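Local coordinates for protein putative P4-specific DNA primase (PDB 1KA8) that acts as a DNA primase and helicase in phage P4 replication and binds the phage origin, this chain being its winged-helix origin-binding domain, at residues T5-G10 with M66-Y70; Q17-M23 with I83-L89; L37-Y41 with V53-F59. All coordinates share one frame; numbering follows the deposited sequence.

Contact 1 of 3, residues T5-G10 with M66-Y70; sequences TFDFIG and MLKEY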
loop_
_atom_site.group_PDB
_atom_site.type_symbol
_atom_site.label_atom_id
_atom_site.label_comp_id
_atom_site.label_asym_id
_atom_site.label_seq_id
_atom_site.Cartn_x
_atom_site.Cartn_y
_atom_site.Cartn_z
ATOM N N THR A 5 2.637 -7.746 2.625
ATOM C CA THR A 5 1.255 -7.415 2.335
ATOM C C THR A 5 1.035 -7.422 0.820
ATOM O O THR A 5 0.037 -7.948 0.319
ATOM C CB THR A 5 0.903 -6.027 2.883
ATOM O OG1 THR A 5 0.779 -6.091 4.315
ATOM C CG2 THR A 5 -0.382 -5.516 2.246
ATOM N N PHE A 6 1.977 -6.839 0.094
ATOM C CA PHE A 6 1.888 -6.789 -1.360
ATOM C C PHE A 6 1.920 -8.180 -2.002
ATOM O O PHE A 6 1.155 -8.460 -2.935
ATOM C CB PHE A 6 3.039 -5.997 -1.934
ATOM C CG PHE A 6 3.027 -5.930 -3.412
ATOM C CD1 PHE A 6 2.179 -5.030 -4.066
ATOM C CD2 PHE A 6 3.833 -6.782 -4.156
ATOM C CE1 PHE A 6 2.125 -4.976 -5.484
ATOM C CE2 PHE A 6 3.799 -6.748 -5.562
ATOM C CZ PHE A 6 2.940 -5.842 -6.239
ATOM N N ASP A 7 2.826 -9.033 -1.526
ATOM C CA ASP A 7 2.935 -10.395 -2.061
ATOM C C ASP A 7 1.634 -11.149 -1.859
ATOM O O ASP A 7 1.171 -11.842 -2.755
ATOM C CB ASP A 7 4.067 -11.162 -1.382
ATOM C CG ASP A 7 5.399 -10.449 -1.493
ATOM O OD1 ASP A 7 5.535 -9.561 -2.383
ATOM O OD2 ASP A 7 6.304 -10.789 -0.696
ATOM N N PHE A 8 1.052 -11.011 -0.673
ATOM C CA PHE A 8 -0.208 -11.653 -0.362
ATOM C C PHE A 8 -1.229 -11.278 -1.423
ATOM O O PHE A 8 -1.903 -12.138 -1.974
ATOM C CB PHE A 8 -0.711 -11.187 0.998
ATOM C CG PHE A 8 -2.140 -11.566 1.277
ATOM C CD1 PHE A 8 -2.461 -12.838 1.743
ATOM C CD2 PHE A 8 -3.169 -10.645 1.076
ATOM C CE1 PHE A 8 -3.782 -13.188 2.007
ATOM C CE2 PHE A 8 -4.485 -10.986 1.336
ATOM C CZ PHE A 8 -4.789 -12.260 1.803
ATOM N N ILE A 9 -1.347 -9.987 -1.701
ATOM C CA ILE A 9 -2.302 -9.507 -2.697
ATOM C C ILE A 9 -2.041 -10.149 -4.061
ATOM O O ILE A 9 -2.855 -10.063 -4.987
ATOM C CB ILE A 9 -2.221 -7.974 -2.816
ATOM C CG1 ILE A 9 -2.299 -7.342 -1.425
ATOM C CG2 ILE A 9 -3.332 -7.452 -3.696
ATOM C CD1 ILE A 9 -3.453 -7.801 -0.598
ATOM N N GLY A 10 -0.890 -10.802 -4.169
ATOM C CA GLY A 10 -0.527 -11.462 -5.406
ATOM C C GLY A 10 -1.279 -12.766 -5.582
ATOM O O GLY A 10 -1.372 -13.294 -6.681
ATOM N N MET A 66 -2.904 -1.572 -3.701
ATOM C CA MET A 66 -2.098 -2.704 -4.144
ATOM C C MET A 66 -2.769 -3.526 -5.247
ATOM O O MET A 66 -2.091 -4.072 -6.121
ATOM C CB MET A 66 -1.758 -3.587 -2.949
ATOM C CG MET A 66 -1.218 -2.810 -1.757
ATOM S SD MET A 66 -0.351 -3.910 -0.629
ATOM C CE MET A 66 0.375 -2.747 0.551
ATOM N N LEU A 67 -4.097 -3.620 -5.205
ATOM C CA LEU A 67 -4.833 -4.350 -6.238
ATOM C C LEU A 67 -4.623 -3.637 -7.567
ATOM O O LEU A 67 -4.335 -4.270 -8.584
ATOM C CB LEU A 67 -6.339 -4.394 -5.931
ATOM C CG LEU A 67 -6.851 -5.393 -4.884
ATOM C CD1 LEU A 67 -8.339 -5.179 -4.691
ATOM C CD2 LEU A 67 -6.562 -6.824 -5.318
ATOM N N LYS A 68 -4.780 -2.314 -7.551
ATOM C CA LYS A 68 -4.592 -1.498 -8.752
ATOM C C LYS A 68 -3.192 -1.746 -9.294
ATOM O O LYS A 68 -2.984 -1.821 -10.510
ATOM C CB LYS A 68 -4.721 0.003 -8.441
ATOM C CG LYS A 68 -5.801 0.740 -9.262
ATOM C CD LYS A 68 -5.853 0.307 -10.758
ATOM C CE LYS A 68 -7.129 0.841 -11.483
ATOM N NZ LYS A 68 -7.485 0.179 -12.801
ATOM N N GLU A 69 -2.234 -1.855 -8.375
ATOM C CA GLU A 69 -0.852 -2.102 -8.751
ATOM C C GLU A 69 -0.730 -3.412 -9.518
ATOM O O GLU A 69 0.124 -3.561 -10.394
ATOM C CB GLU A 69 0.047 -2.140 -7.518
ATOM C CG GLU A 69 0.382 -0.774 -6.966
ATOM C CD GLU A 69 1.554 -0.842 -6.030
ATOM O OE1 GLU A 69 2.569 -0.154 -6.296
ATOM O OE2 GLU A 69 1.464 -1.599 -5.036
ATOM N N TYR A 70 -1.587 -4.369 -9.183
ATOM C CA TYR A 70 -1.590 -5.659 -9.870
ATOM C C TYR A 70 -2.522 -5.583 -11.078
ATOM O O TYR A 70 -2.694 -6.555 -11.799
ATOM C CB TYR A 70 -2.063 -6.767 -8.921
ATOM C CG TYR A 70 -0.998 -7.307 -7.975
ATOM C CD1 TYR A 70 -1.021 -7.004 -6.599
ATOM C CD2 TYR A 70 -0.039 -8.223 -8.431
ATOM C CE1 TYR A 70 -0.131 -7.618 -5.708
ATOM C CE2 TYR A 70 0.850 -8.840 -7.550
ATOM C CZ TYR A 70 0.795 -8.543 -6.195
ATOM O OH TYR A 70 1.636 -9.224 -5.333
#
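The rings of Phe6 and Tyr70 enter the contact from opposite directions and lie one over the other in an offset stack, their planes 10° apart and their centroids 4.3 Å from each other. Phe6 CZ sits over one face of the tyrosine, 3.4 Å from Tyr70 CZ, while Ile9 O lies above the opposite face. With its ring held between the Phe6 ring and Ile9 O, Tyr70 places its hydroxyl at the backbone: Tyr70 OH donates to Phe6 O at 2.6 Å, approaching from above the carbonyl plane at a C=O...O angle of 131°. The phenylalanine reaches its partner because CG is anti to the backbone N (chi1 179°), which swings the ring toward the end of helix 56-69. Alongside the stack, Ile9 touches Tyr70 CE1 through CB at 3.6 Å, and its CG2 branch meets Leu67 CD2 at 3.7 Å. Met66 extends across Thr5 at about a right angle, with SD 3.7 Å from Phe6 CA. Glu69 of the second subunit packs on Thr5 and Met66. The contact joins the short N-terminal helix to the C-terminal end of helix 56-69, and helix 37-47 touches Thr5, Asp7 and Phe8.

Contact 2 of 3, residues Q17-M23 with I83-L89; sequences QTSGMYM and IQTNLTL
A chi1 of 78° puts Thr85 OG1 between its own backbone N and carbonyl carbon, turned to Met21 O, to which it donates at 3.0 Å. The same hydroxyl accepts from Leu87 N at 3.1 Å, forming an ST turn where strand 82-89 of the winged-helix sheet is interrupted. Met21 O is gripped twice, since Thr85 N also donates to it at 2.7 Å, almost straight on, whereas the hydroxyl comes from above the carbonyl plane. The Thr85 N to Met21 O bond and one from Met23 N to Ile83 O, 3.0 Å, bracket Tyr22 and Gln84 as a single antiparallel, non-hydrogen-bonded bridge. Beyond it the loop follows the interrupted strand: Met21 N donates to Leu87 O, and Gly20 N to Thr85 O at 2.6 Å with a more bent bond. Tyr22 turns one ring face to Gln84 CB, a CH-pi contact 4.0 Å from the ring centroid; Lys35 makes a cation-pi contact with the same tyrosine. Glu13 of strand 12-14 and Leu15 just after it form backbone hydrogen bonds with Thr88 and Asn86, and Met23 leans on helix 56-69. Toward Leu89, Met21, its chain bent at chi3, crosses that side chain at about a right angle, SD and CE both facing Leu89 CD2.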
loop_
_atom_site.group_PDB
_atom_site.type_symbol
_atom_site.label_atom_id
_atom_site.label_comp_id
_atom_site.label_asym_id
_atom_site.label_seq_id
_atom_site.Cartn_x
_atom_site.Cartn_y
_atom_site.Cartn_z
ATOM N N GLN A 17 -18.485 -10.164 -10.181
ATOM C CA GLN A 17 -19.369 -9.408 -9.306
ATOM C C GLN A 17 -18.980 -9.511 -7.829
ATOM O O GLN A 17 -18.318 -10.464 -7.375
ATOM C CB GLN A 17 -20.843 -9.845 -9.495
ATOM C CG GLN A 17 -21.159 -11.292 -9.115
ATOM C CD GLN A 17 -20.524 -12.290 -10.068
ATOM O OE1 GLN A 17 -20.502 -13.492 -9.809
ATOM N NE2 GLN A 17 -20.012 -11.794 -11.184
ATOM N N THR A 18 -19.417 -8.505 -7.089
ATOM C CA THR A 18 -19.132 -8.417 -5.689
ATOM C C THR A 18 -19.773 -9.569 -4.893
ATOM O O THR A 18 -20.755 -9.387 -4.166
ATOM C CB THR A 18 -19.551 -7.009 -5.197
ATOM O OG1 THR A 18 -19.545 -6.966 -3.771
ATOM C CG2 THR A 18 -20.915 -6.627 -5.739
ATOM N N SER A 19 -19.207 -10.767 -5.044
ATOM C CA SER A 19 -19.717 -11.929 -4.328
ATOM C C SER A 19 -18.601 -12.844 -3.816
ATOM O O SER A 19 -18.846 -14.003 -3.490
ATOM C CB SER A 19 -20.671 -12.737 -5.216
ATOM O OG SER A 19 -19.962 -13.486 -6.198
ATOM N N GLY A 20 -17.379 -12.334 -3.738
ATOM C CA GLY A 20 -16.289 -13.160 -3.248
ATOM C C GLY A 20 -16.139 -13.135 -1.733
ATOM O O GLY A 20 -17.135 -13.115 -0.999
ATOM N N MET A 21 -14.885 -13.131 -1.272
ATOM C CA MET A 21 -14.564 -13.111 0.154
ATOM C C MET A 21 -15.125 -11.930 0.925
ATOM O O MET A 21 -15.444 -10.882 0.364
ATOM C CB MET A 21 -13.048 -13.129 0.349
ATOM C CG MET A 21 -12.429 -14.454 0.065
ATOM S SD MET A 21 -10.677 -14.356 -0.147
ATOM C CE MET A 21 -10.227 -15.057 1.440
ATOM N N TYR A 22 -15.242 -12.120 2.227
ATOM C CA TYR A 22 -15.709 -11.065 3.106
ATOM C C TYR A 22 -14.478 -10.416 3.806
ATOM O O TYR A 22 -13.490 -11.091 4.162
ATOM C CB TYR A 22 -16.660 -11.645 4.160
ATOM C CG TYR A 22 -18.129 -11.727 3.763
ATOM C CD1 TYR A 22 -18.657 -12.866 3.150
ATOM C CD2 TYR A 22 -19.009 -10.682 4.082
ATOM C CE1 TYR A 22 -20.033 -12.966 2.879
ATOM C CE2 TYR A 22 -20.378 -10.766 3.816
ATOM C CZ TYR A 22 -20.893 -11.911 3.218
ATOM O OH TYR A 22 -22.265 -11.988 2.988
ATOM N N MET A 23 -14.521 -9.107 3.992
ATOM C CA MET A 23 -13.423 -8.432 4.661
ATOM C C MET A 23 -13.628 -8.671 6.142
ATOM O O MET A 23 -14.064 -7.756 6.824
ATOM C CB MET A 23 -13.506 -6.914 4.400
ATOM C CG MET A 23 -12.327 -6.118 4.950
ATOM S SD MET A 23 -10.871 -6.731 4.166
ATOM C CE MET A 23 -11.039 -5.920 2.665
ATOM N N ILE A 83 -19.032 -6.513 5.017
ATOM C CA ILE A 83 -18.597 -6.049 3.706
ATOM C C ILE A 83 -18.068 -7.222 2.911
ATOM O O ILE A 83 -17.198 -7.966 3.375
ATOM C CB ILE A 83 -17.507 -4.957 3.794
ATOM C CG1 ILE A 83 -18.117 -3.656 4.323
ATOM C CG2 ILE A 83 -16.918 -4.696 2.413
ATOM C CD1 ILE A 83 -18.722 -3.751 5.723
ATOM N N GLN A 84 -18.622 -7.400 1.716
ATOM C CA GLN A 84 -18.196 -8.491 0.856
ATOM C C GLN A 84 -17.480 -7.932 -0.355
ATOM O O GLN A 84 -17.896 -6.927 -0.932
ATOM C CB GLN A 84 -19.381 -9.337 0.404
ATOM C CG GLN A 84 -18.923 -10.555 -0.347
ATOM C CD GLN A 84 -20.050 -11.447 -0.749
ATOM O OE1 GLN A 84 -19.823 -12.529 -1.285
ATOM N NE2 GLN A 84 -21.281 -11.009 -0.499
ATOM N N THR A 85 -16.397 -8.596 -0.736
ATOM C CA THR A 85 -15.597 -8.148 -1.866
ATOM C C THR A 85 -15.860 -8.980 -3.112
ATOM O O THR A 85 -16.716 -9.856 -3.118
ATOM C CB THR A 85 -14.083 -8.214 -1.531
ATOM O OG1 THR A 85 -13.614 -9.566 -1.634
ATOM C CG2 THR A 85 -13.838 -7.710 -0.123
ATOM N N ASN A 86 -15.120 -8.698 -4.170
ATOM C CA ASN A 86 -15.258 -9.435 -5.403
ATOM C C ASN A 86 -13.938 -10.157 -5.582
ATOM O O ASN A 86 -13.421 -10.255 -6.701
ATOM C CB ASN A 86 -15.455 -8.482 -6.567
ATOM C CG ASN A 86 -14.223 -7.647 -6.834
ATOM O OD1 ASN A 86 -13.755 -6.941 -5.952
ATOM N ND2 ASN A 86 -13.686 -7.730 -8.046
ATOM N N LEU A 87 -13.384 -10.668 -4.488
ATOM C CA LEU A 87 -12.094 -11.333 -4.593
ATOM C C LEU A 87 -12.074 -12.764 -4.081
ATOM O O LEU A 87 -12.836 -13.131 -3.184
ATOM C CB LEU A 87 -11.038 -10.521 -3.834
ATOM C CG LEU A 87 -11.043 -9.005 -4.044
ATOM C CD1 LEU A 87 -10.377 -8.317 -2.852
ATOM C CD2 LEU A 87 -10.358 -8.659 -5.363
ATOM N N THR A 88 -11.183 -13.569 -4.660
ATOM C CA THR A 88 -11.018 -14.957 -4.236
ATOM C C THR A 88 -9.555 -15.333 -4.321
ATOM O O THR A 88 -8.779 -14.690 -5.042
ATOM C CB THR A 88 -11.807 -15.959 -5.116
ATOM O OG1 THR A 88 -11.086 -16.211 -6.331
ATOM C CG2 THR A 88 -13.157 -15.401 -5.463
ATOM N N LEU A 89 -9.180 -16.385 -3.602
ATOM C CA LEU A 89 -7.790 -16.818 -3.616
ATOM C C LEU A 89 -7.459 -17.632 -4.852
ATOM O O LEU A 89 -8.213 -18.520 -5.228
ATOM C CB LEU A 89 -7.441 -17.671 -2.380
ATOM C CG LEU A 89 -7.857 -17.238 -0.976
ATOM C CD1 LEU A 89 -6.939 -17.918 0.002
ATOM C CD2 LEU A 89 -7.800 -15.728 -0.827
#

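Contact 3 of 3, residues L37-Y41 with V53-F59; sequences LYHAY and VLSLKMF
Tyr38 and Tyr41, one turn apart on helix 37-47, both point their hydroxyls toward the backbone of Leu54, just ahead of helix 56-69. Of these polar links the firm one is Tyr38 OH to Leu54 O, 2.6 Å long and lying in the carbonyl plane; the link from Leu54 N to Tyr41 OH, 3.3 Å, is weak and the placing of that hydroxyl less sure. A further bond belongs to the helix start itself: Ser55 is the N-cap, its OG accepting from Met58 N at 2.8 Å.

The aromatic contacts converge on Phe59. Tyr38 points its edge at the Phe59 face in a T-shaped pair, planes at 80° and centroids 5.7 Å apart, whereas the Tyr41 ring meets Phe59 obliquely at 42°. Both tyrosines hold CG anti to the backbone N, Tyr41 with chi1 173°, which extends the rings across to the second helix. Phe8 of helix 4-8 meets Tyr41 edge-to-face.

Aliphatic groups complete the interface. Leu56 lies over one face of Tyr38, with CA 4.1 Å from the ring centroid, and Val53 CB rests 4.0 Å from Tyr41 CE2. Chemically, the Tyr38 hydroxyl gives Leu54 O a partner beside largely apolar ring packing, which probably helps to hold the turn into helix 56-69.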
loop_
_atom_site.group_PDB
_atom_site.type_symbol
_atom_site.label_atom_id
_atom_site.label_comp_id
_atom_site.label_asym_id
_atom_site.label_seq_id
_atom_site.Cartn_x
_atom_site.Cartn_y
_atom_site.Cartn_z
ATOM N N LEU A 37 -11.206 -12.317 4.082
ATOM C CA LEU A 37 -9.999 -11.821 3.454
ATOM C C LEU A 37 -8.944 -11.480 4.497
ATOM O O LEU A 37 -7.781 -11.882 4.386
ATOM C CB LEU A 37 -10.352 -10.605 2.614
ATOM C CG LEU A 37 -9.288 -10.128 1.644
ATOM C CD1 LEU A 37 -8.525 -11.290 1.070
ATOM C CD2 LEU A 37 -9.959 -9.288 0.562
ATOM N N TYR A 38 -9.358 -10.762 5.533
ATOM C CA TYR A 38 -8.418 -10.392 6.573
ATOM C C TYR A 38 -7.816 -11.630 7.244
ATOM O O TYR A 38 -6.615 -11.632 7.559
ATOM C CB TYR A 38 -9.091 -9.480 7.620
ATOM C CG TYR A 38 -8.091 -8.817 8.538
ATOM C CD1 TYR A 38 -7.123 -7.960 8.022
ATOM C CD2 TYR A 38 -8.049 -9.122 9.898
ATOM C CE1 TYR A 38 -6.131 -7.430 8.827
ATOM C CE2 TYR A 38 -7.054 -8.595 10.725
ATOM C CZ TYR A 38 -6.091 -7.749 10.180
ATOM O OH TYR A 38 -5.076 -7.229 10.968
ATOM N N HIS A 39 -8.634 -12.674 7.457
ATOM C CA HIS A 39 -8.130 -13.889 8.098
ATOM C C HIS A 39 -7.154 -14.563 7.168
ATOM O O HIS A 39 -6.135 -15.099 7.608
ATOM C CB HIS A 39 -9.242 -14.861 8.430
ATOM C CG HIS A 39 -10.145 -14.405 9.522
ATOM N ND1 HIS A 39 -10.235 -13.088 9.915
ATOM C CD2 HIS A 39 -11.055 -15.081 10.259
ATOM C CE1 HIS A 39 -11.164 -12.968 10.848
ATOM N NE2 HIS A 39 -11.678 -14.164 11.074
ATOM N N ALA A 40 -7.467 -14.539 5.879
ATOM C CA ALA A 40 -6.586 -15.136 4.890
ATOM C C ALA A 40 -5.254 -14.409 5.015
ATOM O O ALA A 40 -4.182 -15.030 5.024
ATOM C CB ALA A 40 -7.160 -14.955 3.486
ATOM N N TYR A 41 -5.334 -13.086 5.129
ATOM C CA TYR A 41 -4.141 -12.263 5.270
ATOM C C TYR A 41 -3.258 -12.681 6.459
ATOM O O TYR A 41 -2.051 -12.889 6.306
ATOM C CB TYR A 41 -4.531 -10.809 5.426
ATOM C CG TYR A 41 -3.353 -9.953 5.733
ATOM C CD1 TYR A 41 -2.220 -10.014 4.944
ATOM C CD2 TYR A 41 -3.364 -9.086 6.818
ATOM C CE1 TYR A 41 -1.124 -9.232 5.221
ATOM C CE2 TYR A 41 -2.270 -8.296 7.111
ATOM C CZ TYR A 41 -1.144 -8.369 6.306
ATOM O OH TYR A 41 -0.052 -7.567 6.570
ATOM N N VAL A 53 1.587 -7.524 11.685
ATOM C CA VAL A 53 0.658 -7.453 10.560
ATOM C C VAL A 53 -0.141 -6.156 10.510
ATOM O O VAL A 53 -0.432 -5.572 11.546
ATOM C CB VAL A 53 -0.337 -8.632 10.604
ATOM C CG1 VAL A 53 0.419 -9.948 10.632
ATOM C CG2 VAL A 53 -1.229 -8.512 11.807
ATOM N N LEU A 54 -0.491 -5.700 9.312
ATOM C CA LEU A 54 -1.282 -4.492 9.204
ATOM C C LEU A 54 -2.635 -4.679 9.896
ATOM O O LEU A 54 -3.207 -5.768 9.917
ATOM C CB LEU A 54 -1.517 -4.123 7.748
ATOM C CG LEU A 54 -0.327 -3.665 6.907
ATOM C CD1 LEU A 54 -0.799 -3.236 5.511
ATOM C CD2 LEU A 54 0.340 -2.503 7.601
ATOM N N SER A 55 -3.141 -3.608 10.481
ATOM C CA SER A 55 -4.422 -3.652 11.160
ATOM C C SER A 55 -5.490 -3.798 10.092
ATOM O O SER A 55 -5.218 -3.614 8.904
ATOM C CB SER A 55 -4.657 -2.336 11.878
ATOM O OG SER A 55 -4.697 -1.282 10.932
ATOM N N LEU A 56 -6.708 -4.111 10.512
ATOM C CA LEU A 56 -7.803 -4.226 9.572
ATOM C C LEU A 56 -7.909 -2.881 8.870
ATOM O O LEU A 56 -7.955 -2.811 7.652
ATOM C CB LEU A 56 -9.104 -4.564 10.337
ATOM C CG LEU A 56 -10.517 -4.748 9.733
ATOM C CD1 LEU A 56 -11.118 -3.396 9.421
ATOM C CD2 LEU A 56 -10.473 -5.634 8.496
ATOM N N LYS A 57 -7.908 -1.809 9.646
ATOM C CA LYS A 57 -8.028 -0.470 9.087
ATOM C C LYS A 57 -6.955 -0.167 8.054
ATOM O O LYS A 57 -7.251 0.328 6.960
ATOM C CB LYS A 57 -7.960 0.561 10.203
ATOM C CG LYS A 57 -8.425 1.946 9.801
ATOM C CD LYS A 57 -8.336 2.899 11.002
ATOM C CE LYS A 57 -9.143 4.174 10.781
ATOM N NZ LYS A 57 -10.591 3.882 10.512
ATOM N N MET A 58 -5.708 -0.467 8.402
ATOM C CA MET A 58 -4.590 -0.204 7.505
ATOM C C MET A 58 -4.673 -1.101 6.296
ATOM O O MET A 58 -4.513 -0.650 5.163
ATOM C CB MET A 58 -3.245 -0.381 8.240
ATOM C CG MET A 58 -2.914 0.784 9.210
ATOM S SD MET A 58 -3.019 2.438 8.392
ATOM C CE MET A 58 -1.279 2.652 7.881
ATOM N N PHE A 59 -4.943 -2.374 6.546
ATOM C CA PHE A 59 -5.072 -3.349 5.477
ATOM C C PHE A 59 -6.138 -2.844 4.507
ATOM O O PHE A 59 -5.948 -2.787 3.289
ATOM C CB PHE A 59 -5.511 -4.685 6.060
ATOM C CG PHE A 59 -5.614 -5.774 5.047
ATOM C CD1 PHE A 59 -4.526 -6.612 4.799
ATOM C CD2 PHE A 59 -6.791 -5.953 4.319
ATOM C CE1 PHE A 59 -4.602 -7.616 3.842
ATOM C CE2 PHE A 59 -6.883 -6.953 3.356
ATOM C CZ PHE A 59 -5.784 -7.790 3.116
#

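In the fold
From the N terminus, the chain opens contact 1 at helix 4-8, runs through strand 12-14 and opens contact 2 in the loop that follows. Contact 3 begins on helix 37-47 and is the first to close, when residues 53-59 return against it after a short connection. Helix 56-69 then runs on to its other end, where 66-70 closes contact 1, and strand 82-89 closes contact 2 last. Contact 3 is therefore nested inside both larger loops, while contacts 1 and 2 cross. Adjoining residues join them: Phe8 packs on Ala40, Leu37 on Leu87, and Leu67 on Leu87, so that three helices and the sheet share one core. Contacts 1 and 3 also touch the second subunit.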